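Local coordinates for sister chromatid cohesion protein (PDB 5T8V) that probably helps load cohesin onto chromatin as an Scc2/Nipped-B family protein, of which this chain is the HEAT-repeat C-terminal fragment, at residues Thr1130-Ser1135 with Phe1142-Val1147; Gln1058-Gln1063 with Thr1069-Ser1074; Glu1077-Glu1082 with Gln1154-Pro1159. All coordinates share one frame; numbering follows the deposited sequence.

Contact 1: residues Thr1130-Ser1135 with Phe1142-Val1147; sequences TRIATS and FLAVEV
The backbones of Ala1133 and Ala1144 come together at a CA-CA distance of 4.8 Å, close enough that the two helices bearing them meet almost main chain to main chain. This is the turn end of an alpha-helical hairpin in the HEAT-repeat array, where helix 1115-1133 finishes and, after a short connection, helix 1139-1154 begins. Small side chains make the approach possible: both alanine CB atoms point across the interface and lie 3.6 Å apart, and no hydrogen bond joins the two segments. The methyl of Ala1144 also rests on the backbone opposite, its CB lying 3.5 Å from Ala1133 N. In return, Ala1133 CB sits 3.8 Å from Val1145 N, so each methyl packs on the other helix's main chain.

Two branched side chains flank this alanine pair. Ile1132 sets CG1 beside its own backbone N (chi1 -65°), which places CG2 anti to that nitrogen and brings this methyl to 3.6 Å from Ala1144 CB. Between side chains the Val1145 contact is looser, with Val1145 CB 4.3 Å from Ala1133 CB. All four touching residues are buried. Ile1132 also packs on Glu1068 of helix 1065-1086, whereas Val1145 faces Phe1166 and Leu1169 of helix 1163-1169, so the hairpin is wedged between neighbouring helices of the superhelix.

Thr1134 is the first residue to leave helical backbone angles, and its side chain turns back on the last turn of helix. Thr1130 O accepts from both Thr1134 N, at 2.9 Å, and Thr1134 OG1, at 3.0 Å, the hydroxyl coming from above the carbonyl plane, 44° out of it.

Contact 2: residues Gln1058-Gln1063 with Thr1069-Ser1074; sequences QVFDDQ and TMVLRS
Val1071 meets two side chains of the preceding helix at once, one with each methyl. Its CG1 lies 3.7 Å from Phe1060 CZ and 4.1 Å from CE2, an oblique approach to the far end of the ring. Its CG2 lies 3.9 Å from Val1059 CG1, the two valine side chains passing alongside one another and pointing opposite ways. The split follows from the rotamer of Val1071: CG1 is anti to the backbone N (chi1 -179°), with CG2 beside it. Leu1072 adds a looser touch, CD2 standing 4.4 Å from Phe1060 CE1, beside the ring's rim and close to level with it.

These contacts close a helical hairpin of the HEAT-repeat fold, between the end of helix 1050-1062 and the early turns of helix 1065-1086. The local axes approach to 10.5 Å at an angle of 129°, so the helices run roughly counter to each other but well splayed. The bridging is left to side chains, since even the nearest CA atoms, those of Val1059 and Val1071, are 8.1 Å apart.

Farther out, the next helices hold the same residues. The Phe1060 ring meets that of Phe1125 and packs on Ile1132, both in helix 1115-1133, while Val1059 touches Leu1033 of helix 1026-1042. On that latter helix, Arg1029 forms a salt bridge with Asp1062 at the end of helix 1050-1062.

Contact 3: residues Glu1077-Glu1082 with Gln1154-Pro1159; sequences EFLFSE and QGLVHP
The flat carboxamide of Gln1154 reaches helix 1065-1086 with its oxygen and nitrogen end, and its plane runs between two groups of atoms there. Leu1079 O and Glu1082 CB lie to one side of that plane; CD2 of Leu1079 lies clearly on the other, with CB of the same leucine only slightly off the plane. NE2 is 2.9 Å from Leu1079 O and 3.6 Å from Leu1079 CB, with CD2 of that leucine at 3.8 Å. Gln1154 OE1 approaches the aliphatic root of the glutamate, 3.7 Å from Glu1082 CB. An extended chain beyond CG (chi2 -179°) gives the glutamine its reach, since the nearest CA atoms, Glu1082 and Gln1154, are 8.4 Å apart.

In fold terms, the C-terminal end of helix 1139-1154 and the loop that follows pack on the flank of helix 1065-1086 within the HEAT-repeat superhelix. Gly1155 ends the helical run with positive phi (92°), and beyond it Leu1156 points toward the helix, its CD1 4.4 Å from Leu1079 CD2, a loose apolar touch.

Ser1150 OG, one turn earlier on the glutamine's own helix, hydrogen-bonds Gln1154 NE2 and probably helps fix how the amide is turned. With an alanine here, the amide lying against Leu1079 is lost, which would probably open a gap there and leave Ser1150 OG without this partner. The carboxylate of Glu1082 has its salt bridge with Arg1085, while Leu1079 also packs on Val1147 and Ile1151.

The three contacts form one cluster, with centres 12 Å (1 and 2), 14 Å (1 and 3) and 18 Å (2 and 3) apart, all displaced to one side of the molecule's middle. Along the sequence contact 2 comes first; contact 3 then opens, both halves of contact 1 follow, and contact 3 closes at 1154-1159. Contacts 2 and 3 share helix 1065-1086. Contact 1 joins the next two helices, 1115-1133 and 1139-1154, and contact 3 draws on the latter too, at its C-terminal end. Leu1143 against Leu1072 and Val1147 against Leu1079 tie contact 1 to the other two, so that these three helices of the HEAT-repeat fragment pack together.

Contact 1: residues Thr1130-Ser1135 with Phe1142-Val1147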
loop_
_atom_site.group_PDB
_atom_site.type_symbol
_atom_site.label_atom_id
_atom_site.label_comp_id
_atom_site.label_asym_id
_atom_site.label_seq_id
_atom_site.Cartn_x
_atom_site.Cartn_y
_atom_site.Cartn_z
ATOM N N THR A 1130 -43.138 14.904 -22.911
ATOM C CA THR A 1130 -42.326 13.800 -23.415
ATOM C C THR A 1130 -41.490 14.247 -24.608
ATOM O O THR A 1130 -40.278 14.011 -24.654
ATOM C CB THR A 1130 -43.224 12.620 -23.799
ATOM O OG1 THR A 1130 -43.927 12.149 -22.642
ATOM C CG2 THR A 1130 -42.400 11.472 -24.387
ATOM N N ARG A 1131 -42.126 14.896 -25.588
ATOM C CA ARG A 1131 -41.395 15.386 -26.752
ATOM C C ARG A 1131 -40.200 16.231 -26.332
ATOM O O ARG A 1131 -39.076 16.015 -26.800
ATOM C CB ARG A 1131 -42.326 16.193 -27.657
ATOM C CG ARG A 1131 -41.640 16.775 -28.892
ATOM C CD ARG A 1131 -42.556 17.707 -29.663
ATOM N NE ARG A 1131 -43.060 18.793 -28.826
ATOM C CZ ARG A 1131 -42.341 19.845 -28.443
ATOM N NH1 ARG A 1131 -41.070 19.961 -28.811
ATOM N NH2 ARG A 1131 -42.891 20.782 -27.682
ATOM N N ILE A 1132 -40.423 17.206 -25.448
ATOM C CA ILE A 1132 -39.324 18.062 -25.007
ATOM C C ILE A 1132 -38.244 17.231 -24.325
ATOM O O ILE A 1132 -37.046 17.506 -24.467
ATOM C CB ILE A 1132 -39.851 19.177 -24.082
ATOM C CG1 ILE A 1132 -40.785 20.108 -24.860
ATOM C CG2 ILE A 1132 -38.692 19.975 -23.484
ATOM C CD1 ILE A 1132 -41.524 21.110 -23.995
ATOM N N ALA A 1133 -38.648 16.198 -23.581
ATOM C CA ALA A 1133 -37.679 15.419 -22.817
ATOM C C ALA A 1133 -36.813 14.541 -23.713
ATOM O O ALA A 1133 -35.653 14.274 -23.376
ATOM C CB ALA A 1133 -38.402 14.559 -21.781
ATOM N N THR A 1134 -37.342 14.089 -24.850
ATOM C CA THR A 1134 -36.662 13.111 -25.690
ATOM C C THR A 1134 -36.205 13.692 -27.025
ATOM O O THR A 1134 -35.893 12.935 -27.949
ATOM C CB THR A 1134 -37.572 11.905 -25.932
ATOM O OG1 THR A 1134 -38.741 12.318 -26.652
ATOM C CG2 THR A 1134 -37.989 11.274 -24.610
ATOM N N SER A 1135 -36.146 15.018 -27.144
ATOM C CA SER A 1135 -35.745 15.662 -28.388
ATOM C C SER A 1135 -34.333 16.223 -28.349
ATOM O O SER A 1135 -33.688 16.316 -29.399
ATOM C CB SER A 1135 -36.718 16.794 -28.735
ATOM O OG SER A 1135 -38.017 16.288 -28.988
ATOM N N PHE A 1142 -33.583 18.248 -19.592
ATOM C CA PHE A 1142 -33.497 17.771 -18.216
ATOM C C PHE A 1142 -34.644 18.306 -17.373
ATOM O O PHE A 1142 -35.111 17.622 -16.456
ATOM C CB PHE A 1142 -32.175 18.155 -17.562
ATOM C CG PHE A 1142 -32.137 17.839 -16.095
ATOM C CD1 PHE A 1142 -32.137 16.523 -15.658
ATOM C CD2 PHE A 1142 -32.135 18.851 -15.152
ATOM C CE1 PHE A 1142 -32.118 16.224 -14.310
ATOM C CE2 PHE A 1142 -32.114 18.557 -13.799
ATOM C CZ PHE A 1142 -32.106 17.240 -13.379
ATOM N N LEU A 1143 -35.090 19.535 -17.642
ATOM C CA LEU A 1143 -36.268 20.058 -16.960
ATOM C C LEU A 1143 -37.496 19.232 -17.311
ATOM O O LEU A 1143 -38.279 18.848 -16.429
ATOM C CB LEU A 1143 -36.475 21.528 -17.331
ATOM C CG LEU A 1143 -37.674 22.237 -16.697
ATOM C CD1 LEU A 1143 -37.557 22.268 -15.185
ATOM C CD2 LEU A 1143 -37.807 23.649 -17.248
ATOM N N ALA A 1144 -37.674 18.931 -18.601
ATOM C CA ALA A 1144 -38.816 18.117 -19.010
ATOM C C ALA A 1144 -38.826 16.774 -18.284
ATOM O O ALA A 1144 -39.819 16.405 -17.645
ATOM C CB ALA A 1144 -38.798 17.912 -20.524
ATOM N N VAL A 1145 -37.724 16.023 -18.372
ATOM C CA VAL A 1145 -37.653 14.737 -17.686
ATOM C C VAL A 1145 -37.766 14.913 -16.183
ATOM O O VAL A 1145 -38.163 13.980 -15.480
ATOM C CB VAL A 1145 -36.350 13.986 -18.042
ATOM C CG1 VAL A 1145 -35.150 14.788 -17.632
ATOM C CG2 VAL A 1145 -36.317 12.612 -17.383
ATOM N N GLU A 1146 -37.406 16.086 -15.664
ATOM C CA GLU A 1146 -37.580 16.337 -14.239
ATOM C C GLU A 1146 -39.053 16.475 -13.888
ATOM O O GLU A 1146 -39.450 16.182 -12.753
ATOM C CB GLU A 1146 -36.807 17.590 -13.829
ATOM C CG GLU A 1146 -36.620 17.746 -12.332
ATOM C CD GLU A 1146 -35.681 18.884 -11.983
ATOM O OE1 GLU A 1146 -35.125 19.500 -12.915
ATOM O OE2 GLU A 1146 -35.500 19.160 -10.779
ATOM N N VAL A 1147 -39.874 16.914 -14.843
ATOM C CA VAL A 1147 -41.321 16.903 -14.646
ATOM C C VAL A 1147 -41.875 15.491 -14.792
ATOM O O VAL A 1147 -42.701 15.050 -13.983
ATOM C CB VAL A 1147 -41.990 17.884 -15.625
ATOM C CG1 VAL A 1147 -43.509 17.710 -15.631
ATOM C CG2 VAL A 1147 -41.628 19.315 -15.261
#

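Contact 2: residues Gln1058-Gln1063 with Thr1069-Ser1074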
loop_
_atom_site.group_PDB
_atom_site.type_symbol
_atom_site.label_atom_id
_atom_site.label_comp_id
_atom_site.label_asym_id
_atom_site.label_seq_id
_atom_site.Cartn_x
_atom_site.Cartn_y
_atom_site.Cartn_z
ATOM N N GLN A 1058 -50.905 26.353 -26.831
ATOM C CA GLN A 1058 -50.303 27.234 -27.826
ATOM C C GLN A 1058 -48.790 27.283 -27.664
ATOM O O GLN A 1058 -48.047 27.228 -28.652
ATOM C CB GLN A 1058 -50.903 28.635 -27.708
ATOM C CG GLN A 1058 -50.530 29.575 -28.848
ATOM C CD GLN A 1058 -51.003 29.083 -30.207
ATOM O OE1 GLN A 1058 -50.309 29.251 -31.210
ATOM N NE2 GLN A 1058 -52.187 28.483 -30.250
ATOM N N VAL A 1059 -48.314 27.380 -26.422
ATOM C CA VAL A 1059 -46.878 27.404 -26.157
ATOM C C VAL A 1059 -46.221 26.148 -26.713
ATOM O O VAL A 1059 -45.281 26.214 -27.515
ATOM C CB VAL A 1059 -46.617 27.553 -24.648
ATOM C CG1 VAL A 1059 -45.183 27.176 -24.291
ATOM C CG2 VAL A 1059 -46.907 28.974 -24.199
ATOM N N PHE A 1060 -46.708 24.979 -26.288
ATOM C CA PHE A 1060 -46.100 23.729 -26.728
ATOM C C PHE A 1060 -46.178 23.567 -28.240
ATOM O O PHE A 1060 -45.271 22.986 -28.848
ATOM C CB PHE A 1060 -46.770 22.548 -26.026
ATOM C CG PHE A 1060 -46.481 22.477 -24.552
ATOM C CD1 PHE A 1060 -45.178 22.499 -24.085
ATOM C CD2 PHE A 1060 -47.515 22.398 -23.633
ATOM C CE1 PHE A 1060 -44.910 22.436 -22.732
ATOM C CE2 PHE A 1060 -47.253 22.336 -22.278
ATOM C CZ PHE A 1060 -45.950 22.354 -21.827
ATOM N N ASP A 1061 -47.240 24.077 -28.867
ATOM C CA ASP A 1061 -47.345 23.997 -30.320
ATOM C C ASP A 1061 -46.302 24.877 -30.998
ATOM O O ASP A 1061 -45.679 24.464 -31.983
ATOM C CB ASP A 1061 -48.752 24.393 -30.771
ATOM C CG ASP A 1061 -49.794 23.342 -30.435
ATOM O OD1 ASP A 1061 -49.420 22.162 -30.267
ATOM O OD2 ASP A 1061 -50.989 23.696 -30.347
ATOM N N ASP A 1062 -46.096 26.092 -30.485
ATOM C CA ASP A 1062 -45.126 27.000 -31.089
ATOM C C ASP A 1062 -43.697 26.485 -30.972
ATOM O O ASP A 1062 -42.829 26.934 -31.728
ATOM C CB ASP A 1062 -45.236 28.382 -30.443
ATOM C CG ASP A 1062 -46.557 29.060 -30.744
ATOM O OD1 ASP A 1062 -47.513 28.354 -31.128
ATOM O OD2 ASP A 1062 -46.643 30.299 -30.591
ATOM N N GLN A 1063 -43.433 25.558 -30.049
ATOM C CA GLN A 1063 -42.102 24.975 -29.879
ATOM C C GLN A 1063 -41.050 26.053 -29.616
ATOM O O GLN A 1063 -39.939 26.003 -30.146
ATOM C CB GLN A 1063 -41.713 24.125 -31.092
ATOM C CG GLN A 1063 -42.428 22.784 -31.167
ATOM C CD GLN A 1063 -41.912 21.914 -32.297
ATOM O OE1 GLN A 1063 -41.373 22.414 -33.284
ATOM N NE2 GLN A 1063 -42.065 20.605 -32.152
ATOM N N THR A 1069 -40.268 26.820 -21.248
ATOM C CA THR A 1069 -39.645 26.745 -19.932
ATOM C C THR A 1069 -40.523 27.426 -18.891
ATOM O O THR A 1069 -40.669 26.928 -17.767
ATOM C CB THR A 1069 -38.257 27.390 -19.958
ATOM O OG1 THR A 1069 -37.426 26.716 -20.910
ATOM C CG2 THR A 1069 -37.598 27.335 -18.583
ATOM N N MET A 1070 -41.124 28.565 -19.250
ATOM C CA MET A 1070 -42.041 29.238 -18.332
ATOM C C MET A 1070 -43.174 28.318 -17.887
ATOM O O MET A 1070 -43.651 28.429 -16.752
ATOM C CB MET A 1070 -42.608 30.495 -18.989
ATOM C CG MET A 1070 -41.566 31.563 -19.320
ATOM S SD MET A 1070 -40.775 32.275 -17.865
ATOM C CE MET A 1070 -39.320 31.240 -17.692
ATOM N N VAL A 1071 -43.618 27.410 -18.756
ATOM C CA VAL A 1071 -44.680 26.475 -18.393
ATOM C C VAL A 1071 -44.114 25.293 -17.613
ATOM O O VAL A 1071 -44.673 24.875 -16.589
ATOM C CB VAL A 1071 -45.424 26.009 -19.661
ATOM C CG1 VAL A 1071 -46.558 25.051 -19.305
ATOM C CG2 VAL A 1071 -45.956 27.204 -20.444
ATOM N N LEU A 1072 -42.997 24.735 -18.087
ATOM C CA LEU A 1072 -42.434 23.551 -17.446
ATOM C C LEU A 1072 -42.040 23.835 -16.003
ATOM O O LEU A 1072 -42.193 22.971 -15.134
ATOM C CB LEU A 1072 -41.226 23.048 -18.238
ATOM C CG LEU A 1072 -41.520 22.411 -19.597
ATOM C CD1 LEU A 1072 -40.222 22.132 -20.339
ATOM C CD2 LEU A 1072 -42.331 21.132 -19.439
ATOM N N ARG A 1073 -41.524 25.032 -15.726
ATOM C CA ARG A 1073 -41.134 25.359 -14.358
ATOM C C ARG A 1073 -42.352 25.436 -13.446
ATOM O O ARG A 1073 -42.317 24.952 -12.307
ATOM C CB ARG A 1073 -40.349 26.669 -14.337
ATOM C CG ARG A 1073 -38.950 26.538 -14.919
ATOM C CD ARG A 1073 -38.229 27.872 -14.996
ATOM N NE ARG A 1073 -36.830 27.706 -15.385
ATOM C CZ ARG A 1073 -35.992 28.708 -15.628
ATOM N NH1 ARG A 1073 -36.402 29.967 -15.529
ATOM N NH2 ARG A 1073 -34.737 28.453 -15.973
ATOM N N SER A 1074 -43.442 26.028 -13.935
ATOM C CA SER A 1074 -44.679 26.063 -13.161
ATOM C C SER A 1074 -45.168 24.653 -12.858
ATOM O O SER A 1074 -45.423 24.307 -11.697
ATOM C CB SER A 1074 -45.747 26.851 -13.918
ATOM O OG SER A 1074 -46.934 26.959 -13.154
#

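Contact 3: residues Glu1077-Glu1082 with Gln1154-Pro1159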
loop_
_atom_site.group_PDB
_atom_site.type_symbol
_atom_site.label_atom_id
_atom_site.label_comp_id
_atom_site.label_asym_id
_atom_site.label_seq_id
_atom_site.Cartn_x
_atom_site.Cartn_y
_atom_site.Cartn_z
ATOM N N GLU A 1077 -42.972 23.054 -10.157
ATOM C CA GLU A 1077 -43.287 23.480 -8.796
ATOM C C GLU A 1077 -44.580 22.837 -8.312
ATOM O O GLU A 1077 -44.640 22.279 -7.209
ATOM C CB GLU A 1077 -43.384 25.003 -8.731
ATOM C CG GLU A 1077 -42.087 25.718 -9.066
ATOM C CD GLU A 1077 -40.948 25.300 -8.160
ATOM O OE1 GLU A 1077 -41.183 25.166 -6.940
ATOM O OE2 GLU A 1077 -39.827 25.090 -8.670
ATOM N N PHE A 1078 -45.628 22.900 -9.136
ATOM C CA PHE A 1078 -46.912 22.322 -8.756
ATOM C C PHE A 1078 -46.769 20.851 -8.383
ATOM O O PHE A 1078 -47.179 20.430 -7.295
ATOM C CB PHE A 1078 -47.914 22.496 -9.898
ATOM C CG PHE A 1078 -49.176 21.697 -9.729
ATOM C CD1 PHE A 1078 -49.904 21.766 -8.554
ATOM C CD2 PHE A 1078 -49.641 20.891 -10.753
ATOM C CE1 PHE A 1078 -51.066 21.033 -8.399
ATOM C CE2 PHE A 1078 -50.804 20.157 -10.606
ATOM C CZ PHE A 1078 -51.517 20.229 -9.428
ATOM N N LEU A 1079 -46.179 20.052 -9.275
ATOM C CA LEU A 1079 -46.082 18.615 -9.029
ATOM C C LEU A 1079 -45.170 18.309 -7.844
ATOM O O LEU A 1079 -45.477 17.430 -7.028
ATOM C CB LEU A 1079 -45.589 17.912 -10.291
ATOM C CG LEU A 1079 -46.580 17.982 -11.456
ATOM C CD1 LEU A 1079 -45.889 17.725 -12.782
ATOM C CD2 LEU A 1079 -47.713 16.990 -11.243
ATOM N N PHE A 1080 -44.048 19.022 -7.730
ATOM C CA PHE A 1080 -43.141 18.796 -6.609
ATOM C C PHE A 1080 -43.840 19.048 -5.279
ATOM O O PHE A 1080 -43.779 18.216 -4.364
ATOM C CB PHE A 1080 -41.906 19.685 -6.754
ATOM C CG PHE A 1080 -40.816 19.071 -7.584
ATOM C CD1 PHE A 1080 -41.112 18.422 -8.772
ATOM C CD2 PHE A 1080 -39.494 19.146 -7.178
ATOM C CE1 PHE A 1080 -40.111 17.854 -9.536
ATOM C CE2 PHE A 1080 -38.488 18.583 -7.939
ATOM C CZ PHE A 1080 -38.798 17.936 -9.120
ATOM N N SER A 1081 -44.512 20.194 -5.148
ATOM C CA SER A 1081 -45.292 20.437 -3.939
ATOM C C SER A 1081 -46.374 19.379 -3.765
ATOM O O SER A 1081 -46.720 19.023 -2.632
ATOM C CB SER A 1081 -45.909 21.836 -3.976
ATOM O OG SER A 1081 -46.833 21.962 -5.041
ATOM N N GLU A 1082 -46.913 18.858 -4.871
ATOM C CA GLU A 1082 -47.859 17.753 -4.790
ATOM C C GLU A 1082 -47.202 16.473 -4.293
ATOM O O GLU A 1082 -47.912 15.541 -3.899
ATOM C CB GLU A 1082 -48.505 17.510 -6.155
ATOM C CG GLU A 1082 -49.598 18.503 -6.505
ATOM C CD GLU A 1082 -50.903 18.206 -5.791
ATOM O OE1 GLU A 1082 -51.360 17.046 -5.850
ATOM O OE2 GLU A 1082 -51.467 19.130 -5.166
ATOM N N GLN A 1154 -45.481 9.945 -8.708
ATOM C CA GLN A 1154 -46.783 10.112 -8.071
ATOM C C GLN A 1154 -47.796 9.087 -8.561
ATOM O O GLN A 1154 -48.702 8.713 -7.809
ATOM C CB GLN A 1154 -47.310 11.522 -8.323
ATOM C CG GLN A 1154 -46.451 12.622 -7.742
ATOM C CD GLN A 1154 -47.023 13.999 -8.005
ATOM O OE1 GLN A 1154 -48.225 14.223 -7.861
ATOM N NE2 GLN A 1154 -46.164 14.929 -8.403
ATOM N N GLY A 1155 -47.670 8.634 -9.806
ATOM C CA GLY A 1155 -48.587 7.652 -10.345
ATOM C C GLY A 1155 -49.777 8.226 -11.076
ATOM O O GLY A 1155 -50.829 7.578 -11.127
ATOM N N LEU A 1156 -49.649 9.427 -11.647
ATOM C CA LEU A 1156 -50.747 10.011 -12.409
ATOM C C LEU A 1156 -50.915 9.360 -13.773
ATOM O O LEU A 1156 -52.015 9.398 -14.335
ATOM C CB LEU A 1156 -50.530 11.513 -12.591
ATOM C CG LEU A 1156 -50.711 12.374 -11.341
ATOM C CD1 LEU A 1156 -49.378 12.890 -10.857
ATOM C CD2 LEU A 1156 -51.662 13.516 -11.610
ATOM N N VAL A 1157 -49.854 8.770 -14.318
ATOM C CA VAL A 1157 -49.889 8.138 -15.630
ATOM C C VAL A 1157 -49.580 6.657 -15.464
ATOM O O VAL A 1157 -48.870 6.251 -14.539
ATOM C CB VAL A 1157 -48.895 8.812 -16.602
ATOM C CG1 VAL A 1157 -47.454 8.601 -16.139
ATOM C CG2 VAL A 1157 -49.098 8.306 -18.017
ATOM N N HIS A 1158 -50.128 5.847 -16.366
ATOM C CA HIS A 1158 -49.891 4.416 -16.311
ATOM C C HIS A 1158 -48.452 4.098 -16.720
ATOM O O HIS A 1158 -47.857 4.806 -17.538
ATOM C CB HIS A 1158 -50.866 3.676 -17.221
ATOM C CG HIS A 1158 -52.244 3.551 -16.653
ATOM N ND1 HIS A 1158 -52.489 3.016 -15.406
ATOM C CD2 HIS A 1158 -53.454 3.886 -17.162
ATOM C CE1 HIS A 1158 -53.788 3.031 -15.170
ATOM N NE2 HIS A 1158 -54.397 3.553 -16.220
ATOM N N PRO A 1159 -47.871 3.028 -16.170
ATOM C CA PRO A 1159 -46.466 2.717 -16.483
ATOM C C PRO A 1159 -46.216 2.393 -17.947
ATOM O O PRO A 1159 -45.065 2.477 -18.392
ATOM C CB PRO A 1159 -46.165 1.511 -15.583
ATOM C CG PRO A 1159 -47.497 0.908 -15.287
ATOM C CD PRO A 1159 -48.460 2.051 -15.240
#